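Local coordinates for beta-lactamase/D-alanine Carboxypeptidase (Yersinia pestis, PDB 3RJU), which probably hydrolyses beta-lactams or D-alanyl-D-alanine peptides through a serine nucleophile, at residues Val24-Val29 and Arg39-Thr44; Gly308-Met313 and Val327-Leu332; Asp138-Trp143 and Tyr164-Asp169. All blocks are in the same frame, centred on the assembly; numbering follows the deposited sequence.

Contact 1: Val24-Val29 and Arg39-Thr44; sequences VGMALV and RSFGET
The beta hairpin of strands 25-32 and 35-42 brings M26 against F41 and L28 against R39, both hydrogen-bonded pairs of an antiparallel sheet. M26 N donates to F41 O and F41 N to M26 O, both at 2.9 Å. The L28-R39 pair is closed in the same way, L28 N to R39 O at 2.8 Å and R39 N to L28 O. Between these pairs A27 and S40 form a non-hydrogen-bonded pair, where S40 CA sends a CA-H...O contact to M26 O.

On the face that carries M26, L28, R39 and F41, the side chains of M26 and F41 lie side by side and point the same way. The selenomethionine CG is anti to the backbone N (chi1 178°), and farther out the chain bends so that its methyl CE sits obliquely beside the F41 ring, 4.0 Å from CE2. Helix 6-20 packs on this face: I17 and F18 meet M26, A14 touches L28 and F41, and the F18 ring meets that of F41. R39 extends beyond the strand pair to a salt bridge with D11 of the same helix. This is the edge of the antiparallel sheet in the serine beta-lactamase fold, strand 35-42 being outermost and strand 321-328 lying beyond 25-32.

Past the M26-F41 pair the chains come close at G25 and G42, whose CA atoms are 4.3 Å apart. Here G25 CA lies 3.3 Å from E43 O and G42 CA 3.4 Å from V24 O, both CA-H...O contacts. V24 O accepts from E43 N at 2.9 Å and from a water 2.7 Å away, which also donates to E43 OE1. That carboxylate is further held by the backbone N of G47 and N49.

Contact 2: Gly308-Met313 and Val327-Leu332; sequences GFITYM and VTRSQL
I310 and V327 form an antiparallel hydrogen-bonded pair, I310 N donating to V327 O and V327 N to I310 O, each at 2.9 Å, while R329 N continues the pairing to G308 O at 2.8 Å just beyond the end of strand 321-328. G308 has a positive phi of 89°, a conformation suited to a residue without CB.

F309 and T328, the intervening non-hydrogen-bonded pair, put their side chains next to each other on one face of the sheet. The methyl CG2 of T328 rides over one face of the phenyl ring, offset toward its rim, 3.6 Å from F309 CE1, in a CH-pi contact. With CG2 anti to the carbonyl carbon, T328 has OG1 between the backbone N and that carbon (chi1 43°), and this hydroxyl is hydrogen-bonded to the backbone N of G25 in the next strand.

On the other face I310 packs against V327: CG1 lies 3.7 Å from V327 CB, CD1 reaches V327 CG1, and M338 of helix 336-349 packs on both residues. I310 CG2 meets the CG of R329 at 4.1 Å, the two side chains crossing at about a right angle. Beyond this, R329 NH1 is hydrogen-bonded to T333 O and, over a longer 3.2 Å, to Q331 O, where it sits well above the carbonyl plane.

These pairs close the open end of a beta hairpin in the central antiparallel sheet of the serine beta-lactamase fold, whose face bearing I310 and V327 is covered by the C-terminal helix.

Contact 3: Asp138-Trp143 and Tyr164-Asp169; sequences DNRWQW and YDLLAD
D165 is the first residue of 164-169 to meet 138-143; the two helical segments cross at -103°, their axes 10.7 Å apart. D165 CB lies over the centre of the R140 guanidinium, 3.5 Å from CZ. The D165 carboxylate turns elsewhere, to S226 OG and the backbone N of G225, and R140 NH1 is hydrogen-bonded to A222 O.

One residue on, L166 places CD2 over one face of the W141 indole, offset toward the rim and 3.7 Å from NE1, a CH-pi contact with the five-membered ring. The same methyl touches R140 CB.

D169, one turn after D165, receives R140 side-on. NE reaches OD2 at 2.9 Å and NH2 reaches OD1 at 2.8 Å on its syn lone pair, with the guanidinium and carboxylate planes 18° apart, nearly coplanar. OD2 also accepts from W141 NE1 at 2.8 Å, this donor coming from above the carboxylate plane. Three N-H groups thus fix the carboxylate, and the bend of R140 at chi3 (-73°) places NE beside OD2.

Within the helical region of the protein, two nearly perpendicular helices are thereby joined by a bidentate, side-on arginine-aspartate salt bridge backed by an indole N-H.

Contacts 1 and 2 belong to one antiparallel sheet, where strands 25-32 and 321-328 are neighbours. Their centres are 10 Å apart and they touch directly: V24 N probably bonds to T328 O, and M26 CG packs on V327 CG2. Contact 1 is the partly buried hairpin at the sheet edge, with charged and water-bridged groups at its margins, whereas contact 2 lies deeper and is mostly apolar between its backbone bonds. Contact 3 is also buried but far off, its centre about 34 Å from that of contact 1 and 27 Å from that of contact 2. There side-chain charge and an indole join two helices, in place of main-chain pairing.

Contact 1: Val24-Val29 and Arg39-Thr44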
ATOM      1  N   VAL A  24       0.170 -11.879  16.748  1.00 10.85           N
ATOM      2  CA  VAL A  24       0.894 -11.616  17.985  1.00  9.59           C
ATOM      3  C   VAL A  24       0.312 -10.321  18.564  1.00 11.00           C
ATOM      4  O   VAL A  24      -0.078 -10.254  19.739  1.00 11.77           O
ATOM      5  CB  VAL A  24       2.395 -11.428  17.719  1.00  9.91           C
ATOM      6  CG1 VAL A  24       3.096 -10.928  18.984  1.00 10.30           C
ATOM      7  CG2 VAL A  24       3.029 -12.734  17.240  1.00 11.37           C
ATOM      8  N   GLY A  25       0.242  -9.286  17.718  1.00  9.90           N
ATOM      9  CA  GLY A  25      -0.402  -8.035  18.079  1.00  9.54           C
ATOM     10  C   GLY A  25      -1.220  -7.516  16.919  1.00  9.21           C
ATOM     11  O   GLY A  25      -0.966  -7.874  15.764  1.00  9.70           O
HETATM   12  N   MSE A  26      -2.195  -6.665  17.213  1.00  9.29           N
HETATM   13  CA  MSE A  26      -3.062  -6.110  16.175  1.00  8.57           C
HETATM   14  C   MSE A  26      -3.519  -4.703  16.528  1.00  9.54           C
HETATM   15  O   MSE A  26      -3.844  -4.414  17.696  1.00 10.67           O
HETATM   16  CB  MSE A  26      -4.292  -6.999  15.979  1.00  9.20           C
HETATM   17  CG  MSE A  26      -5.276  -6.464  14.945  1.00 11.83           C
HETATM   18 SE   MSE A  26      -6.685  -7.754  14.664  0.74 17.11          SE
HETATM   19  CE  MSE A  26      -8.214  -6.644  14.701  1.00 17.02           C
ATOM     20  N   ALA A  27      -3.555  -3.825  15.520  1.00  8.90           N
ATOM     21  CA  ALA A  27      -4.294  -2.579  15.637  1.00  8.33           C
ATOM     22  C   ALA A  27      -5.316  -2.496  14.510  1.00  8.32           C
ATOM     23  O   ALA A  27      -5.012  -2.791  13.350  1.00  9.68           O
ATOM     24  CB  ALA A  27      -3.362  -1.369  15.595  1.00  8.62           C
ATOM     25  N   LEU A  28      -6.524  -2.070  14.863  1.00  8.96           N
ATOM     26  CA  LEU A  28      -7.631  -1.950  13.921  1.00  7.70           C
ATOM     27  C   LEU A  28      -8.166  -0.521  14.001  1.00  9.14           C
ATOM     28  O   LEU A  28      -8.435  -0.010  15.105  1.00 10.45           O
ATOM     29  CB  LEU A  28      -8.752  -2.941  14.299  1.00  9.46           C
ATOM     30  CG  LEU A  28     -10.017  -2.936  13.426  1.00 10.15           C
ATOM     31  CD1 LEU A  28      -9.757  -3.499  12.032  1.00 11.18           C
ATOM     32  CD2 LEU A  28     -11.100  -3.758  14.122  1.00 11.70           C
ATOM     33  N   VAL A  29      -8.325   0.112  12.839  1.00  8.40           N
ATOM     34  CA  VAL A  29      -8.810   1.476  12.759  1.00 10.15           C
ATOM     35  C   VAL A  29     -10.008   1.471  11.836  1.00  9.36           C
ATOM     36  O   VAL A  29      -9.899   1.074  10.665  1.00 10.02           O
ATOM     37  CB  VAL A  29      -7.748   2.432  12.157  1.00 10.24           C
ATOM     38  CG1 VAL A  29      -8.321   3.851  12.006  1.00  9.92           C
ATOM     39  CG2 VAL A  29      -6.488   2.440  13.024  1.00 13.47           C
ATOM     40  N   ARG A  39      -9.314  -0.341  17.904  1.00 11.57           N
ATOM     41  CA  ARG A  39      -9.157  -1.495  18.786  1.00 11.41           C
ATOM     42  C   ARG A  39      -7.717  -1.978  18.674  1.00 11.65           C
ATOM     43  O   ARG A  39      -7.114  -1.931  17.591  1.00 13.86           O
ATOM     44  CB  ARG A  39     -10.122  -2.636  18.416  1.00 12.90           C
ATOM     45  CG  ARG A  39     -11.602  -2.297  18.550  1.00 12.46           C
ATOM     46  CD  ARG A  39     -11.985  -2.013  19.993  1.00 13.51           C
ATOM     47  NE  ARG A  39     -13.428  -1.829  20.137  1.00 15.84           N
ATOM     48  CZ  ARG A  39     -14.007  -0.656  20.350  1.00 18.65           C
ATOM     49  NH1 ARG A  39     -13.259   0.432  20.464  1.00 19.29           N
ATOM     50  NH2 ARG A  39     -15.329  -0.577  20.477  1.00 21.85           N
ATOM     51  N   SER A  40      -7.161  -2.409  19.799  1.00 10.87           N
ATOM     52  CA  SER A  40      -5.824  -2.970  19.837  1.00 12.59           C
ATOM     53  C   SER A  40      -5.867  -4.264  20.636  1.00 13.11           C
ATOM     54  O   SER A  40      -6.563  -4.349  21.655  1.00 15.31           O
ATOM     55  CB  SER A  40      -4.842  -2.010  20.518  1.00 18.17           C
ATOM     56  OG  SER A  40      -4.786  -0.774  19.839  1.00 23.29           O
ATOM     57  N   PHE A  41      -5.124  -5.263  20.183  1.00 11.47           N
ATOM     58  CA  PHE A  41      -5.101  -6.557  20.850  1.00 10.52           C
ATOM     59  C   PHE A  41      -3.701  -7.128  20.885  1.00 10.21           C
ATOM     60  O   PHE A  41      -2.869  -6.826  20.019  1.00 11.63           O
ATOM     61  CB  PHE A  41      -5.959  -7.564  20.089  1.00 11.46           C
ATOM     62  CG  PHE A  41      -7.383  -7.154  19.929  1.00 16.24           C
ATOM     63  CD1 PHE A  41      -8.314  -7.441  20.904  1.00 20.46           C
ATOM     64  CD2 PHE A  41      -7.804  -6.509  18.767  1.00 18.24           C
ATOM     65  CE1 PHE A  41      -9.647  -7.058  20.745  1.00 20.06           C
ATOM     66  CE2 PHE A  41      -9.123  -6.132  18.608  1.00 19.12           C
ATOM     67  CZ  PHE A  41     -10.044  -6.410  19.601  1.00 18.55           C
ATOM     68  N   GLY A  42      -3.461  -8.009  21.852  1.00 10.15           N
ATOM     69  CA  GLY A  42      -2.223  -8.757  21.872  1.00 11.98           C
ATOM     70  C   GLY A  42      -1.048  -7.958  22.384  1.00 12.81           C
ATOM     71  O   GLY A  42      -1.189  -7.131  23.286  1.00 12.40           O
ATOM     72  N   GLU A  43       0.117  -8.207  21.788  1.00 12.28           N
ATOM     73  CA  GLU A  43       1.379  -7.728  22.338  1.00 11.54           C
ATOM     74  C   GLU A  43       2.228  -7.114  21.252  1.00 12.27           C
ATOM     75  O   GLU A  43       2.168  -7.545  20.100  1.00 11.76           O
ATOM     76  CB  GLU A  43       2.156  -8.908  22.914  1.00 14.56           C
ATOM     77  CG  GLU A  43       1.393  -9.795  23.842  1.00 17.53           C
ATOM     78  CD  GLU A  43       2.225 -10.998  24.219  1.00 19.04           C
ATOM     79  OE1 GLU A  43       2.386 -11.930  23.393  1.00 19.47           O
ATOM     80  OE2 GLU A  43       2.737 -10.992  25.344  1.00 19.34           O
ATOM     81  N   THR A  44       3.044  -6.137  21.625  1.00 11.91           N
ATOM     82  CA  THR A  44       3.960  -5.504  20.675  1.00 12.47           C
ATOM     83  C   THR A  44       5.236  -6.318  20.432  1.00 12.95           C
ATOM     84  O   THR A  44       6.000  -6.003  19.541  1.00 12.94           O
ATOM     85  CB  THR A  44       4.346  -4.082  21.111  1.00 12.72           C
ATOM     86  OG1 THR A  44       4.967  -4.144  22.398  1.00 14.43           O
ATOM     87  CG2 THR A  44       3.119  -3.166  21.177  1.00 13.18           C
TER
HETATM   88  O   HOH W   1       0.163 -12.254  21.536  1.00 19.17           O

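Contact 2: Gly308-Met313 and Val327-Leu332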
ATOM      1  N   GLY A 308       7.322  -9.511   8.894  1.00 11.97           N
ATOM      2  CA  GLY A 308       6.548  -9.968  10.037  1.00 10.89           C
ATOM      3  C   GLY A 308       5.223  -9.243  10.206  1.00  9.94           C
ATOM      4  O   GLY A 308       4.451  -9.563  11.122  1.00 11.01           O
ATOM      5  N   PHE A 309       4.959  -8.264   9.330  1.00  9.74           N
ATOM      6  CA  PHE A 309       3.701  -7.508   9.350  1.00  8.98           C
ATOM      7  C   PHE A 309       2.808  -7.935   8.206  1.00  9.35           C
ATOM      8  O   PHE A 309       3.296  -8.224   7.105  1.00  9.91           O
ATOM      9  CB  PHE A 309       3.946  -6.001   9.198  1.00  9.63           C
ATOM     10  CG  PHE A 309       4.532  -5.354  10.420  1.00  8.59           C
ATOM     11  CD1 PHE A 309       3.715  -4.717  11.357  1.00  8.41           C
ATOM     12  CD2 PHE A 309       5.893  -5.430  10.657  1.00  8.67           C
ATOM     13  CE1 PHE A 309       4.252  -4.141  12.491  1.00  9.87           C
ATOM     14  CE2 PHE A 309       6.443  -4.848  11.792  1.00  9.58           C
ATOM     15  CZ  PHE A 309       5.613  -4.210  12.712  1.00 10.82           C
ATOM     16  N   ILE A 310       1.503  -7.937   8.457  1.00  7.75           N
ATOM     17  CA  ILE A 310       0.518  -7.963   7.379  1.00  7.20           C
ATOM     18  C   ILE A 310      -0.459  -6.805   7.569  1.00  7.05           C
ATOM     19  O   ILE A 310      -0.830  -6.459   8.700  1.00  8.96           O
ATOM     20  CB  ILE A 310      -0.235  -9.304   7.257  1.00  7.73           C
ATOM     21  CG1 ILE A 310      -0.866  -9.734   8.594  1.00  7.22           C
ATOM     22  CG2 ILE A 310       0.702 -10.382   6.679  1.00 10.20           C
ATOM     23  CD1 ILE A 310      -1.780 -10.939   8.426  1.00  8.50           C
ATOM     24  N   THR A 311      -0.860  -6.187   6.461  1.00  7.82           N
ATOM     25  CA  THR A 311      -1.728  -5.029   6.514  1.00  8.67           C
ATOM     26  C   THR A 311      -2.812  -5.146   5.466  1.00  8.29           C
ATOM     27  O   THR A 311      -2.657  -5.824   4.448  1.00  8.63           O
ATOM     28  CB  THR A 311      -0.953  -3.709   6.246  1.00  8.72           C
ATOM     29  OG1 THR A 311      -0.140  -3.865   5.083  1.00  9.63           O
ATOM     30  CG2 THR A 311      -0.046  -3.351   7.418  1.00  9.81           C
ATOM     31  N   TYR A 312      -3.927  -4.486   5.725  1.00  7.65           N
ATOM     32  CA  TYR A 312      -5.013  -4.473   4.765  1.00  7.73           C
ATOM     33  C   TYR A 312      -5.821  -3.214   4.976  1.00  8.09           C
ATOM     34  O   TYR A 312      -6.096  -2.808   6.120  1.00  8.72           O
ATOM     35  CB  TYR A 312      -5.882  -5.715   4.956  1.00  7.88           C
ATOM     36  CG  TYR A 312      -7.026  -5.896   3.975  1.00  8.03           C
ATOM     37  CD1 TYR A 312      -6.793  -5.947   2.589  1.00  8.25           C
ATOM     38  CD2 TYR A 312      -8.344  -6.039   4.431  1.00  8.20           C
ATOM     39  CE1 TYR A 312      -7.840  -6.139   1.695  1.00  8.54           C
ATOM     40  CE2 TYR A 312      -9.397  -6.234   3.538  1.00  8.50           C
ATOM     41  CZ  TYR A 312      -9.140  -6.273   2.174  1.00  8.58           C
ATOM     42  OH  TYR A 312     -10.175  -6.457   1.269  1.00  8.59           O
HETATM   43  N   MSE A 313      -6.212  -2.588   3.872  1.00  8.65           N
HETATM   44  CA  MSE A 313      -7.115  -1.455   3.937  1.00  8.01           C
HETATM   45  C   MSE A 313      -8.269  -1.743   2.990  1.00  8.95           C
HETATM   46  O   MSE A 313      -8.039  -2.138   1.843  1.00  9.75           O
HETATM   47  CB  MSE A 313      -6.415  -0.159   3.508  1.00  8.49           C
HETATM   48  CG  MSE A 313      -7.328   1.057   3.610  1.00 10.06           C
HETATM   49 SE   MSE A 313      -6.426   2.728   3.239  0.76 13.81          SE
HETATM   50  CE  MSE A 313      -5.110   2.682   4.668  1.00 11.85           C
ATOM     51  N   VAL A 327      -1.403  -6.437  11.536  1.00  8.31           N
ATOM     52  CA  VAL A 327      -1.143  -7.569  12.413  1.00  9.17           C
ATOM     53  C   VAL A 327       0.325  -7.943  12.330  1.00  7.79           C
ATOM     54  O   VAL A 327       0.917  -7.931  11.255  1.00  8.22           O
ATOM     55  CB  VAL A 327      -2.030  -8.785  11.972  1.00  8.85           C
ATOM     56  CG1 VAL A 327      -1.403 -10.143  12.340  1.00  9.12           C
ATOM     57  CG2 VAL A 327      -3.462  -8.649  12.498  1.00  9.29           C
ATOM     58  N   THR A 328       0.935  -8.248  13.467  1.00  8.28           N
ATOM     59  CA  THR A 328       2.215  -8.932  13.450  1.00  9.28           C
ATOM     60  C   THR A 328       1.980 -10.460  13.453  1.00  9.53           C
ATOM     61  O   THR A 328       1.183 -10.988  14.238  1.00  9.74           O
ATOM     62  CB  THR A 328       3.085  -8.510  14.638  1.00  9.59           C
ATOM     63  OG1 THR A 328       2.266  -8.471  15.812  1.00  9.70           O
ATOM     64  CG2 THR A 328       3.695  -7.129  14.410  1.00 10.08           C
ATOM     65  N   ARG A 329       2.653 -11.164  12.547  1.00  9.71           N
ATOM     66  CA  ARG A 329       2.394 -12.589  12.318  1.00  9.76           C
ATOM     67  C   ARG A 329       2.875 -13.480  13.459  1.00  9.83           C
ATOM     68  O   ARG A 329       3.923 -13.237  14.042  1.00 11.43           O
ATOM     69  CB  ARG A 329       3.118 -13.055  11.048  1.00  9.22           C
ATOM     70  CG  ARG A 329       2.618 -12.402   9.750  1.00  9.76           C
ATOM     71  CD  ARG A 329       3.200 -13.161   8.551  1.00 10.11           C
ATOM     72  NE  ARG A 329       2.627 -14.501   8.468  1.00  9.88           N
ATOM     73  CZ  ARG A 329       3.267 -15.630   8.795  1.00  9.82           C
ATOM     74  NH1 ARG A 329       2.641 -16.801   8.718  1.00 11.25           N
ATOM     75  NH2 ARG A 329       4.528 -15.601   9.207  1.00 13.25           N
ATOM     76  N   SER A 330       2.122 -14.533  13.752  1.00  8.14           N
ATOM     77  CA  SER A 330       2.748 -15.708  14.340  1.00 10.19           C
ATOM     78  C   SER A 330       3.004 -16.718  13.214  1.00 11.06           C
ATOM     79  O   SER A 330       2.617 -16.490  12.056  1.00 10.60           O
ATOM     80  CB  SER A 330       1.854 -16.330  15.416  1.00  9.97           C
ATOM     81  OG  SER A 330       0.695 -16.882  14.833  1.00 10.51           O
ATOM     82  N   GLN A 331       3.642 -17.840  13.533  1.00 13.33           N
ATOM     83  CA  GLN A 331       3.947 -18.815  12.499  1.00 15.74           C
ATOM     84  C   GLN A 331       2.700 -19.267  11.711  1.00 14.78           C
ATOM     85  O   GLN A 331       2.768 -19.454  10.492  1.00 15.54           O
ATOM     86  CB  GLN A 331       4.674 -20.024  13.103  1.00 16.83           C
ATOM     87  CG  GLN A 331       5.016 -21.106  12.100  1.00 22.27           C
ATOM     88  CD  GLN A 331       5.979 -20.655  11.004  1.00 28.45           C
ATOM     89  OE1 GLN A 331       6.815 -19.753  11.198  1.00 29.09           O
ATOM     90  NE2 GLN A 331       5.870 -21.297   9.838  1.00 31.31           N
ATOM     91  N   LEU A 332       1.567 -19.434  12.390  1.00 12.85           N
ATOM     92  CA  LEU A 332       0.375 -19.986  11.738  1.00 11.90           C
ATOM     93  C   LEU A 332      -0.464 -18.936  10.993  1.00 10.13           C
ATOM     94  O   LEU A 332      -1.429 -19.277  10.302  1.00 12.01           O
ATOM     95  CB  LEU A 332      -0.496 -20.759  12.754  1.00 11.24           C
ATOM     96  CG  LEU A 332      -1.048 -20.023  13.977  1.00 12.01           C
ATOM     97  CD1 LEU A 332      -2.178 -19.107  13.587  1.00 12.52           C
ATOM     98  CD2 LEU A 332      -1.533 -21.066  14.997  1.00 13.01           C
TER

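Contact 3: Asp138-Trp143 and Tyr164-Asp169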
ATOM      1  N   ASP A 138      20.383   2.514  -7.442  1.00 13.33           N
ATOM      2  CA  ASP A 138      21.456   2.268  -8.404  1.00 17.15           C
ATOM      3  C   ASP A 138      21.411   0.833  -8.940  1.00 16.70           C
ATOM      4  O   ASP A 138      21.629   0.619 -10.128  1.00 17.14           O
ATOM      5  CB  ASP A 138      22.833   2.564  -7.810  1.00 20.54           C
ATOM      6  CG  ASP A 138      23.091   4.052  -7.636  1.00 25.89           C
ATOM      7  OD1 ASP A 138      22.330   4.872  -8.201  1.00 27.91           O
ATOM      8  OD2 ASP A 138      24.072   4.398  -6.936  1.00 27.76           O
ATOM      9  N   ASN A 139      21.146  -0.152  -8.079  1.00 15.33           N
ATOM     10  CA  ASN A 139      21.045  -1.532  -8.566  1.00 17.29           C
ATOM     11  C   ASN A 139      19.959  -1.645  -9.639  1.00 16.37           C
ATOM     12  O   ASN A 139      20.149  -2.311 -10.667  1.00 16.05           O
ATOM     13  CB  ASN A 139      20.667  -2.520  -7.459  1.00 18.03           C
ATOM     14  CG  ASN A 139      21.702  -2.636  -6.356  1.00 19.66           C
ATOM     15  OD1 ASN A 139      21.344  -2.933  -5.221  1.00 20.94           O
ATOM     16  ND2 ASN A 139      22.978  -2.423  -6.677  1.00 21.01           N
ATOM     17  N   ARG A 140      18.808  -1.024  -9.380  1.00 14.84           N
ATOM     18  CA  ARG A 140      17.672  -1.120 -10.300  1.00 14.16           C
ATOM     19  C   ARG A 140      18.017  -0.614 -11.689  1.00 14.89           C
ATOM     20  O   ARG A 140      17.704  -1.258 -12.699  1.00 14.66           O
ATOM     21  CB  ARG A 140      16.462  -0.327  -9.784  1.00 13.41           C
ATOM     22  CG  ARG A 140      15.770  -0.958  -8.621  1.00 13.49           C
ATOM     23  CD  ARG A 140      14.455  -0.262  -8.364  1.00 12.54           C
ATOM     24  NE  ARG A 140      14.522   1.074  -7.770  1.00 12.77           N
ATOM     25  CZ  ARG A 140      14.694   1.315  -6.468  1.00 12.33           C
ATOM     26  NH1 ARG A 140      14.914   0.313  -5.622  1.00 11.82           N
ATOM     27  NH2 ARG A 140      14.667   2.558  -6.006  1.00 12.16           N
ATOM     28  N   TRP A 141      18.637   0.556 -11.742  1.00 15.98           N
ATOM     29  CA  TRP A 141      18.924   1.173 -13.027  1.00 16.46           C
ATOM     30  C   TRP A 141      20.077   0.492 -13.757  1.00 18.52           C
ATOM     31  O   TRP A 141      20.076   0.436 -14.981  1.00 19.03           O
ATOM     32  CB  TRP A 141      19.086   2.691 -12.887  1.00 14.93           C
ATOM     33  CG  TRP A 141      17.756   3.277 -12.601  1.00 13.80           C
ATOM     34  CD1 TRP A 141      17.164   3.418 -11.370  1.00 13.56           C
ATOM     35  CD2 TRP A 141      16.793   3.737 -13.564  1.00 14.27           C
ATOM     36  NE1 TRP A 141      15.905   3.952 -11.512  1.00 13.41           N
ATOM     37  CE2 TRP A 141      15.650   4.152 -12.844  1.00 14.00           C
ATOM     38  CE3 TRP A 141      16.784   3.828 -14.962  1.00 16.13           C
ATOM     39  CZ2 TRP A 141      14.519   4.684 -13.473  1.00 14.62           C
ATOM     40  CZ3 TRP A 141      15.657   4.354 -15.588  1.00 15.35           C
ATOM     41  CH2 TRP A 141      14.536   4.758 -14.844  1.00 15.05           C
ATOM     42  N   GLN A 142      21.022  -0.068 -13.003  1.00 19.61           N
ATOM     43  CA  GLN A 142      22.083  -0.872 -13.592  1.00 22.49           C
ATOM     44  C   GLN A 142      21.495  -2.136 -14.243  1.00 19.94           C
ATOM     45  O   GLN A 142      21.889  -2.513 -15.344  1.00 21.07           O
ATOM     46  CB  GLN A 142      23.143  -1.214 -12.539  1.00 26.54           C
ATOM     47  CG  GLN A 142      24.353  -1.950 -13.077  1.00 32.06           C
ATOM     48  CD  GLN A 142      25.082  -1.173 -14.169  1.00 36.08           C
ATOM     49  OE1 GLN A 142      25.200   0.059 -14.112  1.00 36.33           O
ATOM     50  NE2 GLN A 142      25.567  -1.896 -15.182  1.00 38.61           N
ATOM     51  N   TRP A 143      20.530  -2.765 -13.577  1.00 17.67           N
ATOM     52  CA  TRP A 143      19.848  -3.930 -14.134  1.00 17.07           C
ATOM     53  C   TRP A 143      18.965  -3.550 -15.318  1.00 18.50           C
ATOM     54  O   TRP A 143      18.958  -4.229 -16.333  1.00 19.17           O
ATOM     55  CB  TRP A 143      18.983  -4.620 -13.066  1.00 17.41           C
ATOM     56  CG  TRP A 143      18.154  -5.746 -13.621  1.00 18.31           C
ATOM     57  CD1 TRP A 143      18.545  -7.055 -13.778  1.00 19.82           C
ATOM     58  CD2 TRP A 143      16.801  -5.670 -14.106  1.00 18.90           C
ATOM     59  NE1 TRP A 143      17.514  -7.795 -14.330  1.00 21.01           N
ATOM     60  CE2 TRP A 143      16.436  -6.971 -14.537  1.00 20.25           C
ATOM     61  CE3 TRP A 143      15.863  -4.634 -14.211  1.00 18.16           C
ATOM     62  CZ2 TRP A 143      15.183  -7.258 -15.077  1.00 21.12           C
ATOM     63  CZ3 TRP A 143      14.606  -4.925 -14.752  1.00 19.45           C
ATOM     64  CH2 TRP A 143      14.278  -6.230 -15.167  1.00 21.04           C
ATOM     65  N   TYR A 164       7.199  -0.577  -8.996  1.00  8.31           N
ATOM     66  CA  TYR A 164       6.794   0.502  -8.109  1.00  8.13           C
ATOM     67  C   TYR A 164       7.975   1.314  -7.563  1.00  8.98           C
ATOM     68  O   TYR A 164       7.853   2.524  -7.349  1.00  9.32           O
ATOM     69  CB  TYR A 164       5.899  -0.009  -6.968  1.00  8.84           C
ATOM     70  CG  TYR A 164       4.455   0.366  -7.181  1.00  8.85           C
ATOM     71  CD1 TYR A 164       3.958   1.563  -6.692  1.00  9.52           C
ATOM     72  CD2 TYR A 164       3.599  -0.457  -7.925  1.00  8.36           C
ATOM     73  CE1 TYR A 164       2.646   1.942  -6.902  1.00  9.00           C
ATOM     74  CE2 TYR A 164       2.278  -0.087  -8.149  1.00  7.46           C
ATOM     75  CZ  TYR A 164       1.806   1.117  -7.622  1.00  7.89           C
ATOM     76  OH  TYR A 164       0.506   1.504  -7.825  1.00  8.33           O
ATOM     77  N   ASP A 165       9.122   0.665  -7.351  1.00  7.72           N
ATOM     78  CA  ASP A 165      10.304   1.425  -6.952  1.00  8.31           C
ATOM     79  C   ASP A 165      10.869   2.227  -8.135  1.00  9.70           C
ATOM     80  O   ASP A 165      11.310   3.373  -7.964  1.00  9.41           O
ATOM     81  CB  ASP A 165      11.323   0.504  -6.290  1.00  9.57           C
ATOM     82  CG  ASP A 165      10.813  -0.026  -4.975  1.00 10.78           C
ATOM     83  OD1 ASP A 165      10.295   0.815  -4.202  1.00  9.33           O
ATOM     84  OD2 ASP A 165      10.887  -1.255  -4.739  1.00 11.04           O
ATOM     85  N   LEU A 166      10.825   1.647  -9.334  1.00  9.41           N
ATOM     86  CA  LEU A 166      11.163   2.431 -10.527  1.00  8.10           C
ATOM     87  C   LEU A 166      10.235   3.647 -10.666  1.00  8.67           C
ATOM     88  O   LEU A 166      10.672   4.711 -11.073  1.00 10.03           O
ATOM     89  CB  LEU A 166      11.127   1.581 -11.802  1.00  8.56           C
ATOM     90  CG  LEU A 166      12.233   0.516 -11.901  1.00  8.78           C
ATOM     91  CD1 LEU A 166      11.955  -0.458 -13.048  1.00 10.60           C
ATOM     92  CD2 LEU A 166      13.624   1.148 -12.056  1.00 11.09           C
ATOM     93  N   LEU A 167       8.958   3.479 -10.342  1.00  9.30           N
ATOM     94  CA  LEU A 167       8.022   4.597 -10.368  1.00  8.90           C
ATOM     95  C   LEU A 167       8.461   5.688  -9.393  1.00  9.24           C
ATOM     96  O   LEU A 167       8.484   6.879  -9.741  1.00 10.48           O
ATOM     97  CB  LEU A 167       6.605   4.131 -10.039  1.00  7.45           C
ATOM     98  CG  LEU A 167       5.522   5.205  -9.982  1.00  7.87           C
ATOM     99  CD1 LEU A 167       5.442   6.012 -11.288  1.00  9.28           C
ATOM    100  CD2 LEU A 167       4.167   4.565  -9.646  1.00  8.56           C
ATOM    101  N   ALA A 168       8.814   5.296  -8.171  1.00 10.20           N
ATOM    102  CA  ALA A 168       9.265   6.276  -7.183  1.00  9.42           C
ATOM    103  C   ALA A 168      10.495   6.995  -7.705  1.00 10.09           C
ATOM    104  O   ALA A 168      10.592   8.211  -7.569  1.00 11.43           O
ATOM    105  CB  ALA A 168       9.579   5.612  -5.840  1.00  8.46           C
ATOM    106  N   ASP A 169      11.411   6.246  -8.325  1.00 10.61           N
ATOM    107  CA  ASP A 169      12.627   6.841  -8.900  1.00 10.53           C
ATOM    108  C   ASP A 169      12.255   7.908  -9.944  1.00 10.76           C
ATOM    109  O   ASP A 169      12.862   9.001 -10.005  1.00 10.95           O
ATOM    110  CB  ASP A 169      13.495   5.788  -9.592  1.00 10.94           C
ATOM    111  CG  ASP A 169      13.985   4.678  -8.648  1.00 11.99           C
ATOM    112  OD1 ASP A 169      13.990   4.853  -7.403  1.00 13.99           O
ATOM    113  OD2 ASP A 169      14.380   3.612  -9.171  1.00 12.68           O
TER